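Local atomic coordinates of phosphate transport system protein phoU (Streptococcus pneumoniae, PDB entry 2I0M), a protein that probably takes part in regulating phosphate uptake, forms a homodimer and carries bound zinc ions. Residues Ser15-Gly20 / Val135-His140; Leu22-Ala27 / Met129-Leu134. All coordinates share one frame; numbering follows the deposited sequence.

Contact 1: residues Ser15-Gly20 / Val135-His140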
loop_
_atom_site.group_PDB
_atom_site.type_symbol
_atom_site.label_atom_id
_atom_site.label_comp_id
_atom_site.label_asym_id
_atom_site.label_seq_id
_atom_site.Cartn_x
_atom_site.Cartn_y
_atom_site.Cartn_z
ATOM N N SER A 15 7.464 15.689 -14.741
ATOM C CA SER A 15 8.075 14.356 -14.695
ATOM C C SER A 15 7.153 13.355 -14.007
ATOM O O SER A 15 6.955 12.248 -14.504
ATOM C CB SER A 15 9.417 14.384 -13.949
ATOM O OG SER A 15 10.410 15.064 -14.696
ATOM N N PHE A 16 6.601 13.766 -12.867
ATOM C CA PHE A 16 5.696 12.953 -12.054
ATOM C C PHE A 16 4.362 12.638 -12.760
ATOM O O PHE A 16 3.911 11.494 -12.751
ATOM C CB PHE A 16 5.491 13.642 -10.690
ATOM C CG PHE A 16 4.361 13.073 -9.886
ATOM C CD1 PHE A 16 3.120 13.704 -9.878
ATOM C CD2 PHE A 16 4.532 11.892 -9.143
ATOM C CE1 PHE A 16 2.075 13.176 -9.157
ATOM C CE2 PHE A 16 3.477 11.348 -8.423
ATOM C CZ PHE A 16 2.250 11.992 -8.412
ATOM N N LEU A 17 3.745 13.642 -13.384
ATOM C CA LEU A 17 2.545 13.417 -14.215
ATOM C C LEU A 17 2.806 12.489 -15.412
ATOM O O LEU A 17 1.969 11.624 -15.724
ATOM C CB LEU A 17 1.916 14.744 -14.685
ATOM C CG LEU A 17 1.547 15.725 -13.566
ATOM C CD1 LEU A 17 1.025 17.003 -14.179
ATOM C CD2 LEU A 17 0.536 15.152 -12.614
ATOM N N GLY A 18 3.963 12.674 -16.061
ATOM C CA GLY A 18 4.468 11.740 -17.082
ATOM C C GLY A 18 4.468 10.302 -16.573
ATOM O O GLY A 18 3.921 9.414 -17.222
ATOM N N LEU A 19 5.046 10.077 -15.392
ATOM C CA LEU A 19 5.017 8.765 -14.766
ATOM C C LEU A 19 3.589 8.278 -14.548
ATOM O O LEU A 19 3.287 7.129 -14.824
ATOM C CB LEU A 19 5.739 8.785 -13.416
ATOM C CG LEU A 19 6.756 7.697 -13.048
ATOM C CD1 LEU A 19 6.853 7.464 -11.498
ATOM C CD2 LEU A 19 6.614 6.361 -13.840
ATOM N N GLY A 20 2.732 9.157 -14.019
ATOM C CA GLY A 20 1.329 8.834 -13.749
ATOM C C GLY A 20 0.517 8.549 -14.998
ATOM O O GLY A 20 -0.351 7.678 -14.992
ATOM N N VAL A 135 -5.370 15.160 -13.653
ATOM C CA VAL A 135 -5.864 16.517 -13.949
ATOM C C VAL A 135 -5.890 17.385 -12.668
ATOM O O VAL A 135 -5.481 18.548 -12.693
ATOM C CB VAL A 135 -7.281 16.492 -14.589
ATOM C CG1 VAL A 135 -7.821 17.902 -14.804
ATOM C CG2 VAL A 135 -7.275 15.712 -15.909
ATOM N N ALA A 136 -6.379 16.815 -11.565
ATOM C CA ALA A 136 -6.491 17.537 -10.294
ATOM C C ALA A 136 -5.140 17.909 -9.656
ATOM O O ALA A 136 -5.032 18.933 -9.005
ATOM C CB ALA A 136 -7.325 16.732 -9.300
ATOM N N PHE A 137 -4.116 17.080 -9.850
ATOM C CA PHE A 137 -2.861 17.218 -9.103
ATOM C C PHE A 137 -2.155 18.591 -9.269
ATOM O O PHE A 137 -1.788 19.200 -8.268
ATOM C CB PHE A 137 -1.925 16.034 -9.398
ATOM C CG PHE A 137 -0.791 15.906 -8.442
ATOM C CD1 PHE A 137 -0.790 14.899 -7.476
ATOM C CD2 PHE A 137 0.310 16.773 -8.508
ATOM C CE1 PHE A 137 0.278 14.773 -6.556
ATOM C CE2 PHE A 137 1.381 16.659 -7.579
ATOM C CZ PHE A 137 1.357 15.651 -6.612
ATOM N N PRO A 138 -1.954 19.072 -10.521
ATOM C CA PRO A 138 -1.340 20.409 -10.762
ATOM C C PRO A 138 -2.081 21.588 -10.120
ATOM O O PRO A 138 -1.478 22.637 -9.878
ATOM C CB PRO A 138 -1.383 20.566 -12.297
ATOM C CG PRO A 138 -1.542 19.223 -12.827
ATOM C CD PRO A 138 -2.254 18.381 -11.786
ATOM N N LEU A 139 -3.377 21.414 -9.870
ATOM C CA LEU A 139 -4.186 22.424 -9.193
ATOM C C LEU A 139 -3.884 22.512 -7.706
ATOM O O LEU A 139 -4.045 23.563 -7.102
ATOM C CB LEU A 139 -5.679 22.198 -9.445
ATOM C CG LEU A 139 -6.077 22.376 -10.918
ATOM C CD1 LEU A 139 -7.402 21.716 -11.218
ATOM C CD2 LEU A 139 -6.102 23.850 -11.345
ATOM N N HIS A 140 -3.399 21.423 -7.123
ATOM C CA HIS A 140 -3.111 21.377 -5.681
ATOM C C HIS A 140 -4.365 21.643 -4.812
ATOM O O HIS A 140 -4.255 22.041 -3.655
ATOM C CB HIS A 140 -1.976 22.355 -5.311
ATOM C CG HIS A 140 -0.726 22.185 -6.122
ATOM N ND1 HIS A 140 -0.300 20.961 -6.597
ATOM C CD2 HIS A 140 0.206 23.087 -6.517
ATOM C CE1 HIS A 140 0.829 21.122 -7.265
ATOM N NE2 HIS A 140 1.160 22.401 -7.229
#

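Contact 2: residues Leu22-Ala27 / Met129-Leu134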
loop_
_atom_site.group_PDB
_atom_site.type_symbol
_atom_site.label_atom_id
_atom_site.label_comp_id
_atom_site.label_asym_id
_atom_site.label_seq_id
_atom_site.Cartn_x
_atom_site.Cartn_y
_atom_site.Cartn_z
ATOM N N LEU A 22 1.976 7.324 -17.706
ATOM C CA LEU A 22 2.483 6.001 -18.035
ATOM C C LEU A 22 1.729 4.903 -17.263
ATOM O O LEU A 22 1.303 3.922 -17.872
ATOM C CB LEU A 22 4.003 5.900 -17.833
ATOM C CG LEU A 22 4.668 4.556 -18.184
ATOM C CD1 LEU A 22 4.390 4.159 -19.637
ATOM C CD2 LEU A 22 6.180 4.574 -17.903
ATOM N N VAL A 23 1.540 5.063 -15.945
ATOM C CA VAL A 23 0.767 4.038 -15.202
ATOM C C VAL A 23 -0.725 3.981 -15.533
ATOM O O VAL A 23 -1.325 2.924 -15.392
ATOM C CB VAL A 23 1.087 3.889 -13.648
ATOM C CG1 VAL A 23 2.078 4.910 -13.142
ATOM C CG2 VAL A 23 -0.157 3.806 -12.781
ATOM N N LEU A 24 -1.300 5.097 -15.993
ATOM C CA LEU A 24 -2.691 5.104 -16.469
ATOM C C LEU A 24 -2.820 4.302 -17.759
ATOM O O LEU A 24 -3.724 3.487 -17.893
ATOM C CB LEU A 24 -3.247 6.526 -16.645
ATOM C CG LEU A 24 -4.712 6.625 -17.104
ATOM C CD1 LEU A 24 -5.720 5.984 -16.153
ATOM C CD2 LEU A 24 -5.118 8.072 -17.397
ATOM N N GLU A 25 -1.900 4.529 -18.691
ATOM C CA GLU A 25 -1.818 3.736 -19.905
ATOM C C GLU A 25 -1.666 2.239 -19.657
ATOM O O GLU A 25 -2.364 1.434 -20.279
ATOM C CB GLU A 25 -0.688 4.242 -20.801
ATOM C CG GLU A 25 -1.026 5.569 -21.475
ATOM C CD GLU A 25 0.171 6.213 -22.165
ATOM O OE1 GLU A 25 1.309 5.681 -22.048
ATOM O OE2 GLU A 25 -0.031 7.264 -22.822
ATOM N N THR A 26 -0.764 1.853 -18.763
ATOM C CA THR A 26 -0.535 0.415 -18.532
ATOM C C THR A 26 -1.695 -0.250 -17.790
ATOM O O THR A 26 -1.957 -1.425 -18.001
ATOM C CB THR A 26 0.871 0.054 -17.933
ATOM O OG1 THR A 26 0.711 -0.733 -16.748
ATOM C CG2 THR A 26 1.689 1.268 -17.621
ATOM N N ALA A 27 -2.390 0.518 -16.952
ATOM C CA ALA A 27 -3.602 0.064 -16.290
ATOM C C ALA A 27 -4.687 -0.212 -17.329
ATOM O O ALA A 27 -5.327 -1.268 -17.331
ATOM C CB ALA A 27 -4.073 1.119 -15.256
ATOM N N MET A 129 -10.618 7.377 -11.709
ATOM C CA MET A 129 -10.019 7.909 -10.482
ATOM C C MET A 129 -8.599 8.412 -10.744
ATOM O O MET A 129 -8.254 9.517 -10.313
ATOM C CB MET A 129 -10.019 6.855 -9.367
ATOM C CG MET A 129 -11.311 6.759 -8.512
ATOM S SD MET A 129 -11.311 5.291 -7.390
ATOM C CE MET A 129 -10.187 5.864 -6.131
ATOM N N LEU A 130 -7.777 7.625 -11.451
ATOM C CA LEU A 130 -6.413 8.059 -11.756
ATOM C C LEU A 130 -6.392 9.222 -12.745
ATOM O O LEU A 130 -5.615 10.161 -12.576
ATOM C CB LEU A 130 -5.569 6.906 -12.297
ATOM C CG LEU A 130 -4.100 7.216 -12.592
ATOM C CD1 LEU A 130 -3.393 7.785 -11.330
ATOM C CD2 LEU A 130 -3.373 5.974 -13.083
ATOM N N ALA A 131 -7.229 9.153 -13.776
ATOM C CA ALA A 131 -7.302 10.209 -14.789
ATOM C C ALA A 131 -7.740 11.531 -14.156
ATOM O O ALA A 131 -7.197 12.595 -14.464
ATOM C CB ALA A 131 -8.245 9.807 -15.908
ATOM N N ASP A 132 -8.732 11.455 -13.277
ATOM C CA ASP A 132 -9.146 12.611 -12.471
ATOM C C ASP A 132 -8.000 13.157 -11.612
ATOM O O ASP A 132 -7.728 14.351 -11.625
ATOM C CB ASP A 132 -10.355 12.262 -11.596
ATOM C CG ASP A 132 -11.645 12.068 -12.414
ATOM O OD1 ASP A 132 -11.690 12.378 -13.627
ATOM O OD2 ASP A 132 -12.633 11.589 -11.825
ATOM N N LEU A 133 -7.297 12.267 -10.923
ATOM C CA LEU A 133 -6.164 12.647 -10.085
ATOM C C LEU A 133 -5.098 13.397 -10.880
ATOM O O LEU A 133 -4.639 14.444 -10.451
ATOM C CB LEU A 133 -5.561 11.425 -9.384
ATOM C CG LEU A 133 -4.285 11.661 -8.549
ATOM C CD1 LEU A 133 -4.540 12.661 -7.393
ATOM C CD2 LEU A 133 -3.708 10.367 -8.009
ATOM N N LEU A 134 -4.716 12.864 -12.034
ATOM C CA LEU A 134 -3.723 13.514 -12.899
ATOM C C LEU A 134 -4.095 14.925 -13.355
ATOM O O LEU A 134 -3.226 15.784 -13.434
ATOM C CB LEU A 134 -3.339 12.624 -14.093
ATOM C CG LEU A 134 -2.760 11.267 -13.673
ATOM C CD1 LEU A 134 -2.209 10.544 -14.884
ATOM C CD2 LEU A 134 -1.680 11.381 -12.593
#

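Contact 1: residues Ser15-Gly20 / Val135-His140
In the all-helical PhoU fold, helices 5-35 and 117-136 come together in an antiparallel bundle, and one part of their seam is met here where Phe16 and Leu17 of helix 5-35 face Phe137 and Pro138 of the segment 135-140. The seam is wholly apolar, with no hydrogen bond across it. Phe16 sends one corner of its ring into the partner: Phe16 CE1 stands over the centre of one face of the Phe137 ring and comes within 3.5 Å of Phe137 CE1. With centroids 4.7 Å apart and planes inclined at 45°, the pair is neither a parallel stack nor a T-shape. Both rings reach the seam by the same first torsion, each CG lying opposite the backbone N (167° for Phe16, -165° for Phe137), and the two side chains meet at about a right angle.

Leu17 splits its two methyl groups between neighbouring residues. Leu17 CD1 rests against the ring of the proline, 3.7 Å from Pro138 CG, while Leu17 CD2 lies more loosely beside the aliphatic root of the phenylalanine, 4.1 Å from Phe137 CB. The turn behind these residues is drawn together by Phe137 O, which accepts the backbone N of His140 at 3.0 Å and, weakly, His140 ND1 as well. Ile83, Ser86 and Leu90 of helix 74-105 pack on Phe16, whereas Glu13 of helix 5-35 lies against Phe137 and Pro138. Aromatic, leucine and proline side chains thus join helix 5-35 to the segment 135-140, packing of the kind found in an antiparallel helical bundle.

Contact 2: residues Leu22-Ala27 / Met129-Leu134
Leu24 and Leu130 carry most of the apolar contact between segments 22-27 and 129-134, lying side by side and pointing opposite ways. The methyl CD2 of Leu130 reaches right to the opposing backbone, 3.6 Å from Leu24 CA and equally near Leu24 CB. In return, Leu24 CD1 lies 4.0 Å from Leu130 CB, so that each leucine lies alongside the other. Both have CG turned opposite the backbone N (chi1 -178° for Leu24, -177° for Leu130), which extends the branched ends across the gap.

The helices run nearly antiparallel, with segment axes at 164° and 10.2 Å apart at their closest. This is side-by-side packing of two long helices in the PhoU helical bundle, and the nearest CA atoms belong to the two leucines, Leu24 and Leu130, at 6.7 Å.

Smaller methyl contacts flank the pair. Val23 CG2 meets Leu130 CD2 at 3.9 Å, the valine side chain crossing that of Leu130 at about a right angle, and Leu24 CD2 settles on Ala131 CB at the same distance. Further apolar partners surround the pair: Met93 of helix 74-105 and Phe193 and Ile197 of helix 177-209 pack against Leu130, while Leu127, earlier on helix 117-136, touches Leu24 and Ala27.

Contacts 1 and 2 are successive portions of one interface between helices 5-35 and 117-136, their centres about 10 Å apart. Because the helices run in opposite directions, the chain between the segments of contact 2 lies within the stretch spanned by contact 1. Leu134 of contact 2 touches contact 1 twice: Leu134 CD1 packs 3.4 Å from Gly20 C, and Leu134 O lies 3.9 Å from Leu17 CD2. Leu90 of helix 74-105 touches Phe16 in one contact and Val23 in the other. Its neighbour in sequence, Glu91, binds zinc with Asp95. Neither residue belongs to these contacts, nor do the zinc-binding Asp152, Asp156, Glu191 and Asp195, although a bound zinc ion lies about 9 Å from the Leu17 side chain.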